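Local coordinates for putative transcriptional regulator protein (Vibrio parahaemolyticus, PDB 3ER6), which probably acts as a sequence-specific DNA-binding transcription factor of the AraC type, this chain being its DJ-1/PfpI-like domain, at residues Leu9-Ala15 / Phe43-Thr49; Ile118-Lys123 / Leu141-Phe146; Asn130-Met134 / Glu148-Met152. The protein carries 1 engineered substitution. All coordinates share one frame. Numbering follows the deposited sequence.

Interaction 1: residues Leu9-Ala15 / Phe43-Thr49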
loop_
_atom_site.group_PDB
_atom_site.type_symbol
_atom_site.label_atom_id
_atom_site.label_comp_id
_atom_site.label_asym_id
_atom_site.label_seq_id
_atom_site.Cartn_x
_atom_site.Cartn_y
_atom_site.Cartn_z
ATOM N N LEU A 9 -18.446 -8.407 10.777
ATOM C CA LEU A 9 -17.590 -7.277 11.147
ATOM C C LEU A 9 -17.539 -6.397 9.929
ATOM O O LEU A 9 -17.457 -6.878 8.796
ATOM C CB LEU A 9 -16.172 -7.730 11.484
ATOM C CG LEU A 9 -16.024 -8.538 12.767
ATOM C CD1 LEU A 9 -14.546 -8.941 12.927
ATOM C CD2 LEU A 9 -16.533 -7.740 13.968
ATOM N N ARG A 10 -17.625 -5.110 10.157
ATOM C CA ARG A 10 -17.597 -4.147 9.074
ATOM C C ARG A 10 -16.422 -3.195 9.208
ATOM O O ARG A 10 -16.211 -2.618 10.281
ATOM C CB ARG A 10 -18.872 -3.313 9.086
ATOM C CG ARG A 10 -18.837 -2.215 8.010
ATOM C CD ARG A 10 -20.157 -1.403 8.055
ATOM N NE ARG A 10 -21.267 -2.217 7.527
ATOM C CZ ARG A 10 -22.562 -2.040 7.841
ATOM N NH1 ARG A 10 -22.915 -1.067 8.685
ATOM N NH2 ARG A 10 -23.512 -2.835 7.297
ATOM N N VAL A 11 -15.677 -3.023 8.115
ATOM C CA VAL A 11 -14.657 -1.974 8.077
ATOM C C VAL A 11 -15.059 -0.955 7.021
ATOM O O VAL A 11 -15.393 -1.347 5.891
ATOM C CB VAL A 11 -13.255 -2.544 7.710
ATOM C CG1 VAL A 11 -12.201 -1.376 7.678
ATOM C CG2 VAL A 11 -12.839 -3.688 8.733
ATOM N N VAL A 12 -15.116 0.314 7.394
ATOM C CA VAL A 12 -15.301 1.375 6.374
ATOM C C VAL A 12 -13.947 2.123 6.294
ATOM O O VAL A 12 -13.329 2.460 7.340
ATOM C CB VAL A 12 -16.476 2.338 6.737
ATOM C CG1 VAL A 12 -16.588 3.464 5.688
ATOM C CG2 VAL A 12 -17.832 1.520 6.854
ATOM N N ALA A 13 -13.438 2.291 5.080
ATOM C CA ALA A 13 -12.146 2.960 4.888
ATOM C C ALA A 13 -12.340 4.222 4.054
ATOM O O ALA A 13 -12.615 4.169 2.849
ATOM C CB ALA A 13 -11.161 1.991 4.174
ATOM N N LEU A 14 -12.221 5.373 4.699
ATOM C CA LEU A 14 -12.305 6.642 4.034
ATOM C C LEU A 14 -10.948 7.015 3.443
ATOM O O LEU A 14 -9.948 7.150 4.187
ATOM C CB LEU A 14 -12.716 7.709 5.052
ATOM C CG LEU A 14 -12.737 9.150 4.562
ATOM C CD1 LEU A 14 -13.897 9.352 3.497
ATOM C CD2 LEU A 14 -12.892 10.035 5.772
ATOM N N ALA A 15 -10.933 7.207 2.112
ATOM C CA ALA A 15 -9.710 7.571 1.361
ATOM C C ALA A 15 -9.896 8.995 0.893
ATOM O O ALA A 15 -10.625 9.267 -0.066
ATOM C CB ALA A 15 -9.513 6.564 0.141
ATOM N N PHE A 43 -16.830 -10.924 7.166
ATOM C CA PHE A 43 -15.980 -9.740 7.223
ATOM C C PHE A 43 -16.290 -8.928 5.971
ATOM O O PHE A 43 -16.206 -9.468 4.853
ATOM C CB PHE A 43 -14.506 -10.170 7.249
ATOM C CG PHE A 43 -13.545 -9.054 7.634
ATOM C CD1 PHE A 43 -13.457 -8.614 8.955
ATOM C CD2 PHE A 43 -12.737 -8.470 6.689
ATOM C CE1 PHE A 43 -12.558 -7.591 9.338
ATOM C CE2 PHE A 43 -11.833 -7.455 7.047
ATOM C CZ PHE A 43 -11.769 -6.999 8.375
ATOM N N MET A 44 -16.721 -7.677 6.149
ATOM C CA MET A 44 -17.060 -6.831 5.012
ATOM C C MET A 44 -16.338 -5.503 5.071
ATOM O O MET A 44 -16.338 -4.820 6.111
ATOM C CB MET A 44 -18.572 -6.629 4.791
ATOM C CG MET A 44 -19.513 -6.861 5.968
ATOM S SD MET A 44 -21.295 -7.043 5.453
ATOM C CE MET A 44 -20.980 -7.709 3.807
ATOM N N THR A 45 -15.689 -5.146 3.974
ATOM C CA THR A 45 -14.976 -3.857 3.917
ATOM C C THR A 45 -15.506 -2.950 2.800
ATOM O O THR A 45 -16.049 -3.440 1.785
ATOM C CB THR A 45 -13.442 -4.051 3.746
ATOM O OG1 THR A 45 -13.176 -4.491 2.421
ATOM C CG2 THR A 45 -12.896 -5.124 4.744
ATOM N N HIS A 46 -15.391 -1.636 2.987
ATOM C CA HIS A 46 -15.895 -0.682 1.988
ATOM C C HIS A 46 -14.972 0.500 1.899
ATOM O O HIS A 46 -14.725 1.141 2.913
ATOM C CB HIS A 46 -17.321 -0.160 2.352
ATOM C CG HIS A 46 -18.284 -1.244 2.739
ATOM N ND1 HIS A 46 -19.165 -1.798 1.842
ATOM C CD2 HIS A 46 -18.487 -1.887 3.920
ATOM C CE1 HIS A 46 -19.878 -2.734 2.443
ATOM N NE2 HIS A 46 -19.494 -2.803 3.710
ATOM N N VAL A 47 -14.455 0.783 0.706
ATOM C CA VAL A 47 -13.812 2.074 0.474
ATOM C C VAL A 47 -14.854 3.149 0.163
ATOM O O VAL A 47 -15.735 2.948 -0.686
ATOM C CB VAL A 47 -12.759 1.974 -0.667
ATOM C CG1 VAL A 47 -12.253 3.334 -1.070
ATOM C CG2 VAL A 47 -11.574 1.023 -0.211
ATOM N N VAL A 48 -14.742 4.279 0.830
ATOM C CA VAL A 48 -15.574 5.470 0.567
ATOM C C VAL A 48 -14.713 6.713 0.378
ATOM O O VAL A 48 -13.578 6.772 0.873
ATOM C CB VAL A 48 -16.619 5.757 1.701
ATOM C CG1 VAL A 48 -17.626 4.596 1.757
ATOM C CG2 VAL A 48 -15.907 6.002 3.055
ATOM N N THR A 49 -15.222 7.671 -0.388
ATOM C CA THR A 49 -14.480 8.882 -0.661
ATOM C C THR A 49 -15.296 10.063 -0.153
ATOM O O THR A 49 -16.526 9.989 -0.019
ATOM C CB THR A 49 -14.156 9.043 -2.158
ATOM O OG1 THR A 49 -15.380 9.336 -2.866
ATOM C CG2 THR A 49 -13.403 7.735 -2.749
HETATM O O HOH W 1 -21.134 -4.049 5.405
#
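Strands 9-14 and 43-48 run side by side in the same direction: their axes approach to 4.7 Å at 14°, and the paired CA atoms, from Leu9 with Phe43 to Leu14 with Val48, lie 4.6 to 4.9 Å apart. The backbone hydrogen bonding is that of a regular parallel pair, with odd-numbered residues of the first strand meeting even-numbered ones of the second. Val11 N donates to Met44 O (2.8 Å) while Val11 O accepts from His46 N (2.9 Å), and Ala13 does the same with His46 O (2.8 Å from Ala13 N) and Val48 N (2.9 Å from Ala13 O). Leu9 O to Met44 N (2.9 Å) and Ala15 N to Val48 O (3.0 Å) close the two ends. CA-H...O contacts, such as Thr45 CA to Val11 O at 3.2 Å, accompany these bonds.

Apolar contacts form on both faces. On one, the Phe43 ring lies along the neighbouring strand, with CD1 3.8 Å from Leu9 CB and CZ 3.5 Å from Val11 CG2; helix 22-37 packs on this face. On the other, Val48 CG2 touches Val12 CG1 (3.7 Å) and Leu14 CD1 (3.9 Å).

Polar bridging joins Arg10 and His46: water 1 accepts from Arg10 NE (2.8 Å) and is hydrogen-bonded to His46 NE2 (2.7 Å), while Arg10 NH1 is hydrogen-bonded to Phe74 O.

Strand 43-48 is outermost within its chain, yet the backbone of Val47 is hydrogen-bonded to the second subunit. The pair, with helix 22-37 between its strands, is the beta-alpha-beta unit that opens the DJ-1/PfpI alpha/beta fold.

Interaction 2: residues Ile118-Lys123 / Leu141-Phe146; sequences IFVVAK and LFGELF
Two helical segments lie almost parallel, 12° between their N-to-C directions, but their axes come no closer than 11.5 Å, a gap wide enough to be filled by aromatic rings. Residues 118-123 keep helical phi/psi throughout, and residues 141-145 end a second helix; Phe146 then leaves it at -128/63, although Phe146 N still donates to Phe142 O (2.8 Å). The register sets Phe119 CA 7.1 Å from Phe142 CA, and Ala122 CA 7.4 Å from Phe146 CA.

Phe119 is the largest bump of the first helix. In the m rotamer its ring reaches across and enters the hollow formed by Leu141, Phe142, Leu145 and Phe146: CE2 lies 4.0 Å from Leu141 CG and 3.9 Å from Leu145 CD1, CZ is 3.7 Å from Phe142 CB, and CD2 is 3.8 Å from Phe146 CE2. Phe142, at t with chi2 near 90°, answers by directing its ring edge at the face of Phe119 in a T-shaped stack, centroids 5.1 Å apart and planes at 83°. The far end of the Phe142 ring fits between Ile118 and Ala122, with CE1 4.0 Å from Ile118 CG2 and CZ 3.8 Å from Ala122 CB.

Ala122 offers the shallow place on the first helix, and Phe146, in rotamer m, lays its ring there. Ala122 CB stands 3.5 Å from the ring centroid and 3° off the normal, a textbook CH-pi contact.

This is helix-helix packing in a DJ-1/PfpI-type domain, joining helices 117-124 and 136-145. Having aromatic and aliphatic contacts in place of polar bonds between the segments, it depends on exclusion of water and close fit of shape.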
loop_
_atom_site.group_PDB
_atom_site.type_symbol
_atom_site.label_atom_id
_atom_site.label_comp_id
_atom_site.label_asym_id
_atom_site.label_seq_id
_atom_site.Cartn_x
_atom_site.Cartn_y
_atom_site.Cartn_z
ATOM N N ILE A 118 -4.040 11.245 10.595
ATOM C CA ILE A 118 -3.869 11.641 12.014
ATOM C C ILE A 118 -4.288 13.124 12.275
ATOM O O ILE A 118 -4.877 13.432 13.328
ATOM C CB ILE A 118 -2.447 11.296 12.585
ATOM C CG1 ILE A 118 -2.253 9.779 12.595
ATOM C CG2 ILE A 118 -2.270 11.907 14.050
ATOM C CD1 ILE A 118 -0.825 9.335 12.616
ATOM N N PHE A 119 -4.056 14.000 11.302
ATOM C CA PHE A 119 -4.431 15.403 11.421
ATOM C C PHE A 119 -5.970 15.497 11.526
ATOM O O PHE A 119 -6.493 16.409 12.196
ATOM C CB PHE A 119 -3.958 16.228 10.204
ATOM C CG PHE A 119 -2.491 16.575 10.224
ATOM C CD1 PHE A 119 -1.512 15.582 10.086
ATOM C CD2 PHE A 119 -2.083 17.914 10.372
ATOM C CE1 PHE A 119 -0.161 15.917 10.095
ATOM C CE2 PHE A 119 -0.729 18.235 10.402
ATOM C CZ PHE A 119 0.223 17.239 10.249
ATOM N N VAL A 120 -6.692 14.613 10.828
ATOM C CA VAL A 120 -8.159 14.582 10.899
ATOM C C VAL A 120 -8.656 14.215 12.314
ATOM O O VAL A 120 -9.525 14.907 12.910
ATOM C CB VAL A 120 -8.770 13.588 9.864
ATOM C CG1 VAL A 120 -10.304 13.609 9.944
ATOM C CG2 VAL A 120 -8.294 13.931 8.425
ATOM N N VAL A 121 -8.100 13.148 12.884
ATOM C CA VAL A 121 -8.532 12.789 14.256
ATOM C C VAL A 121 -8.073 13.897 15.281
ATOM O O VAL A 121 -8.796 14.176 16.237
ATOM C CB VAL A 121 -8.061 11.369 14.704
ATOM C CG1 VAL A 121 -8.619 10.318 13.773
ATOM C CG2 VAL A 121 -6.571 11.300 14.737
ATOM N N ALA A 122 -6.912 14.524 15.061
ATOM C CA ALA A 122 -6.491 15.662 15.930
ATOM C C ALA A 122 -7.525 16.764 15.893
ATOM O O ALA A 122 -8.047 17.156 16.944
ATOM C CB ALA A 122 -5.086 16.202 15.555
ATOM N N LYS A 123 -7.825 17.247 14.689
ATOM C CA LYS A 123 -8.831 18.273 14.488
ATOM C C LYS A 123 -10.187 17.916 15.109
ATOM O O LYS A 123 -10.833 18.753 15.712
ATOM C CB LYS A 123 -9.019 18.561 12.998
ATOM C CG LYS A 123 -9.977 19.707 12.746
ATOM C CD LYS A 123 -9.888 20.120 11.288
ATOM C CE LYS A 123 -10.756 21.311 10.994
ATOM N NZ LYS A 123 -10.766 22.243 12.191
ATOM N N LEU A 141 4.543 20.692 11.004
ATOM C CA LEU A 141 3.209 21.224 10.746
ATOM C C LEU A 141 2.230 20.792 11.828
ATOM O O LEU A 141 1.463 21.620 12.339
ATOM C CB LEU A 141 2.719 20.826 9.350
ATOM C CG LEU A 141 1.321 21.325 8.943
ATOM C CD1 LEU A 141 1.260 22.861 8.901
ATOM C CD2 LEU A 141 0.943 20.772 7.564
ATOM N N PHE A 142 2.250 19.509 12.181
ATOM C CA PHE A 142 1.385 19.031 13.271
ATOM C C PHE A 142 1.627 19.889 14.532
ATOM O O PHE A 142 0.686 20.275 15.234
ATOM C CB PHE A 142 1.682 17.591 13.611
ATOM C CG PHE A 142 0.628 16.954 14.466
ATOM C CD1 PHE A 142 -0.445 16.308 13.872
ATOM C CD2 PHE A 142 0.705 17.009 15.857
ATOM C CE1 PHE A 142 -1.437 15.722 14.648
ATOM C CE2 PHE A 142 -0.273 16.417 16.644
ATOM C CZ PHE A 142 -1.364 15.771 16.007
ATOM N N GLY A 143 2.893 20.164 14.820
ATOM C CA GLY A 143 3.221 21.058 15.952
ATOM C C GLY A 143 2.655 22.468 15.819
ATOM O O GLY A 143 2.226 23.052 16.799
ATOM N N GLU A 144 2.659 23.021 14.615
ATOM C CA GLU A 144 2.077 24.344 14.371
ATOM C C GLU A 144 0.566 24.344 14.556
ATOM O O GLU A 144 0.004 25.224 15.213
ATOM C CB GLU A 144 2.439 24.828 12.971
ATOM C CG GLU A 144 3.946 24.896 12.729
ATOM C CD GLU A 144 4.679 25.822 13.730
ATOM O OE1 GLU A 144 4.973 26.978 13.338
ATOM O OE2 GLU A 144 4.982 25.412 14.889
ATOM N N LEU A 145 -0.110 23.310 14.048
ATOM C CA LEU A 145 -1.583 23.259 14.135
ATOM C C LEU A 145 -2.150 22.819 15.478
ATOM O O LEU A 145 -3.252 23.253 15.874
ATOM C CB LEU A 145 -2.158 22.407 12.955
ATOM C CG LEU A 145 -1.657 22.852 11.577
ATOM C CD1 LEU A 145 -2.125 21.898 10.424
ATOM C CD2 LEU A 145 -2.152 24.246 11.330
ATOM N N PHE A 146 -1.459 21.880 16.132
ATOM C CA PHE A 146 -1.943 21.265 17.351
ATOM C C PHE A 146 -0.849 21.358 18.412
ATOM O O PHE A 146 -0.354 20.325 18.897
ATOM C CB PHE A 146 -2.333 19.787 17.095
ATOM C CG PHE A 146 -3.315 19.626 15.945
ATOM C CD1 PHE A 146 -4.658 19.993 16.092
ATOM C CD2 PHE A 146 -2.862 19.177 14.689
ATOM C CE1 PHE A 146 -5.553 19.902 15.008
ATOM C CE2 PHE A 146 -3.734 19.084 13.591
ATOM C CZ PHE A 146 -5.085 19.459 13.749
#

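Interaction 3: residues Asn130-Met134 / Glu148-Met152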
loop_
_atom_site.group_PDB
_atom_site.type_symbol
_atom_site.label_atom_id
_atom_site.label_comp_id
_atom_site.label_asym_id
_atom_site.label_seq_id
_atom_site.Cartn_x
_atom_site.Cartn_y
_atom_site.Cartn_z
ATOM N N ASN A 130 -4.814 13.714 24.404
ATOM C CA ASN A 130 -4.053 14.699 23.675
ATOM C C ASN A 130 -2.575 14.317 23.479
ATOM O O ASN A 130 -1.710 15.185 23.550
ATOM C CB ASN A 130 -4.140 16.099 24.320
ATOM C CG ASN A 130 -5.376 16.890 23.833
ATOM O OD1 ASN A 130 -5.545 18.072 24.155
ATOM N ND2 ASN A 130 -6.265 16.220 23.091
ATOM N N LYS A 131 -2.303 13.057 23.140
ATOM C CA LYS A 131 -0.968 12.696 22.645
ATOM C C LYS A 131 -1.039 12.016 21.273
ATOM O O LYS A 131 -1.967 11.267 21.004
ATOM C CB LYS A 131 -0.238 11.769 23.635
ATOM C CG LYS A 131 -0.162 12.370 25.032
ATOM C CD LYS A 131 0.421 11.398 26.041
ATOM C CE LYS A 131 0.954 12.189 27.256
ATOM N NZ LYS A 131 2.084 11.482 27.940
ATOM N N ALA A 132 -0.058 12.247 20.414
ATOM C CA ALA A 132 -0.160 11.672 19.068
ATOM C C ALA A 132 1.207 11.296 18.579
ATOM O O ALA A 132 2.207 11.510 19.262
ATOM C CB ALA A 132 -0.776 12.695 18.084
ATOM N N VAL A 133 1.231 10.803 17.353
ATOM C CA VAL A 133 2.491 10.494 16.659
ATOM C C VAL A 133 2.451 11.116 15.249
ATOM O O VAL A 133 1.392 11.233 14.656
ATOM C CB VAL A 133 2.677 8.941 16.570
ATOM C CG1 VAL A 133 2.836 8.342 17.981
ATOM C CG2 VAL A 133 1.479 8.263 15.807
ATOM N N MET A 134 3.590 11.523 14.696
ATOM C CA MET A 134 3.578 11.894 13.284
ATOM C C MET A 134 4.955 11.606 12.750
ATOM O O MET A 134 5.923 11.634 13.547
ATOM C CB MET A 134 3.185 13.367 13.092
ATOM C CG MET A 134 3.154 13.878 11.629
ATOM S SD MET A 134 2.228 12.880 10.360
ATOM C CE MET A 134 0.700 12.714 11.181
ATOM N N GLU A 148 -1.097 21.919 21.297
ATOM C CA GLU A 148 -1.610 21.320 22.553
ATOM C C GLU A 148 -1.543 19.788 22.568
ATOM O O GLU A 148 -1.823 19.153 23.581
ATOM C CB GLU A 148 -3.054 21.771 22.814
ATOM C CG GLU A 148 -4.171 21.195 21.872
ATOM C CD GLU A 148 -4.229 21.814 20.468
ATOM O OE1 GLU A 148 -3.358 22.666 20.121
ATOM O OE2 GLU A 148 -5.155 21.430 19.701
ATOM N N ILE A 149 -1.189 19.204 21.429
ATOM C CA ILE A 149 -1.035 17.752 21.358
ATOM C C ILE A 149 0.461 17.395 21.451
ATOM O O ILE A 149 1.274 17.854 20.652
ATOM C CB ILE A 149 -1.682 17.160 20.097
ATOM C CG1 ILE A 149 -3.175 17.530 20.054
ATOM C CG2 ILE A 149 -1.441 15.601 20.049
ATOM C CD1 ILE A 149 -3.915 17.105 18.769
ATOM N N MET A 150 0.831 16.612 22.443
ATOM C CA MET A 150 2.215 16.202 22.573
ATOM C C MET A 150 2.543 15.097 21.579
ATOM O O MET A 150 1.898 14.058 21.592
ATOM C CB MET A 150 2.455 15.674 23.983
ATOM C CG MET A 150 3.943 15.370 24.361
ATOM S SD MET A 150 4.015 14.594 26.027
ATOM C CE MET A 150 5.650 13.864 25.954
ATOM N N LEU A 151 3.555 15.300 20.742
ATOM C CA LEU A 151 4.031 14.241 19.848
ATOM C C LEU A 151 4.972 13.289 20.588
ATOM O O LEU A 151 5.959 13.729 21.235
ATOM C CB LEU A 151 4.759 14.835 18.648
ATOM C CG LEU A 151 3.937 15.488 17.543
ATOM C CD1 LEU A 151 4.899 15.987 16.426
ATOM C CD2 LEU A 151 2.899 14.431 16.940
ATOM N N MET A 152 4.697 12.000 20.482
ATOM C CA MET A 152 5.490 10.998 21.139
ATOM C C MET A 152 6.550 10.623 20.130
ATOM O O MET A 152 6.329 9.815 19.229
ATOM C CB MET A 152 4.609 9.834 21.509
ATOM C CG MET A 152 3.472 10.267 22.424
ATOM S SD MET A 152 3.997 11.200 23.917
ATOM C CE MET A 152 4.607 9.823 24.829
HETATM O O HOH W 2 -0.791 17.678 25.716
HETATM O O HOH W 3 5.845 10.823 16.549
#
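Asn130-Met134 and Glu148-Met152 pair in parallel over a short span: beta bridges link Lys131 with Met150 and Ala132 with Leu151, at CA separations of 4.7 and 5.0 Å, while the end-to-end directions diverge by 54°. Three backbone hydrogen bonds hold the pair: Met150 N to Asn130 O (3.1 Å), Ala132 N to Met150 O (2.9 Å) and Met152 N to Ala132 O (2.8 Å). Water 3 extends the link, accepting from Met134 N (3.0 Å) and lying 2.9 Å from Met152 O.

On one face Ala132 CB meets Ile149 CG2 (3.6 Å) and Leu151 CD2 (4.2 Å), all three side chains resting on Phe142 of helix 136-145, which connects the strands as a small beta-alpha-beta unit. On the other, the Lys131 chain passes the thioethers, its CE 4.1 Å from Met150 SD and its CD 4.2 Å from Met152 SD.

Backbone hydrogen bonds therefore fix the pairing, with apolar contact on the helix side and a mixed, more exposed methionine-lysine face beyond it.

Interactions 2 and 3 form one small assembly, their centres 9 Å apart: their segments alternate along the chain, and they meet where Phe119 CE1 touches Met134 CE (3.5 Å) and Ala122 CB touches Ile149 CD1 (3.5 Å). Helix 136-145 supplies half of interaction 2 and also connects the two strands of interaction 3. Interaction 1 lies on the other side of the chain's centre, with its own centre 24 and 26 Å from theirs. Both strand pairs rest on backbone hydrogen bonds, six in the largely buried main-sheet pair against three in the partly exposed two-stranded sheet, whereas the buried helix pair of interaction 2 relies on ring and aliphatic packing.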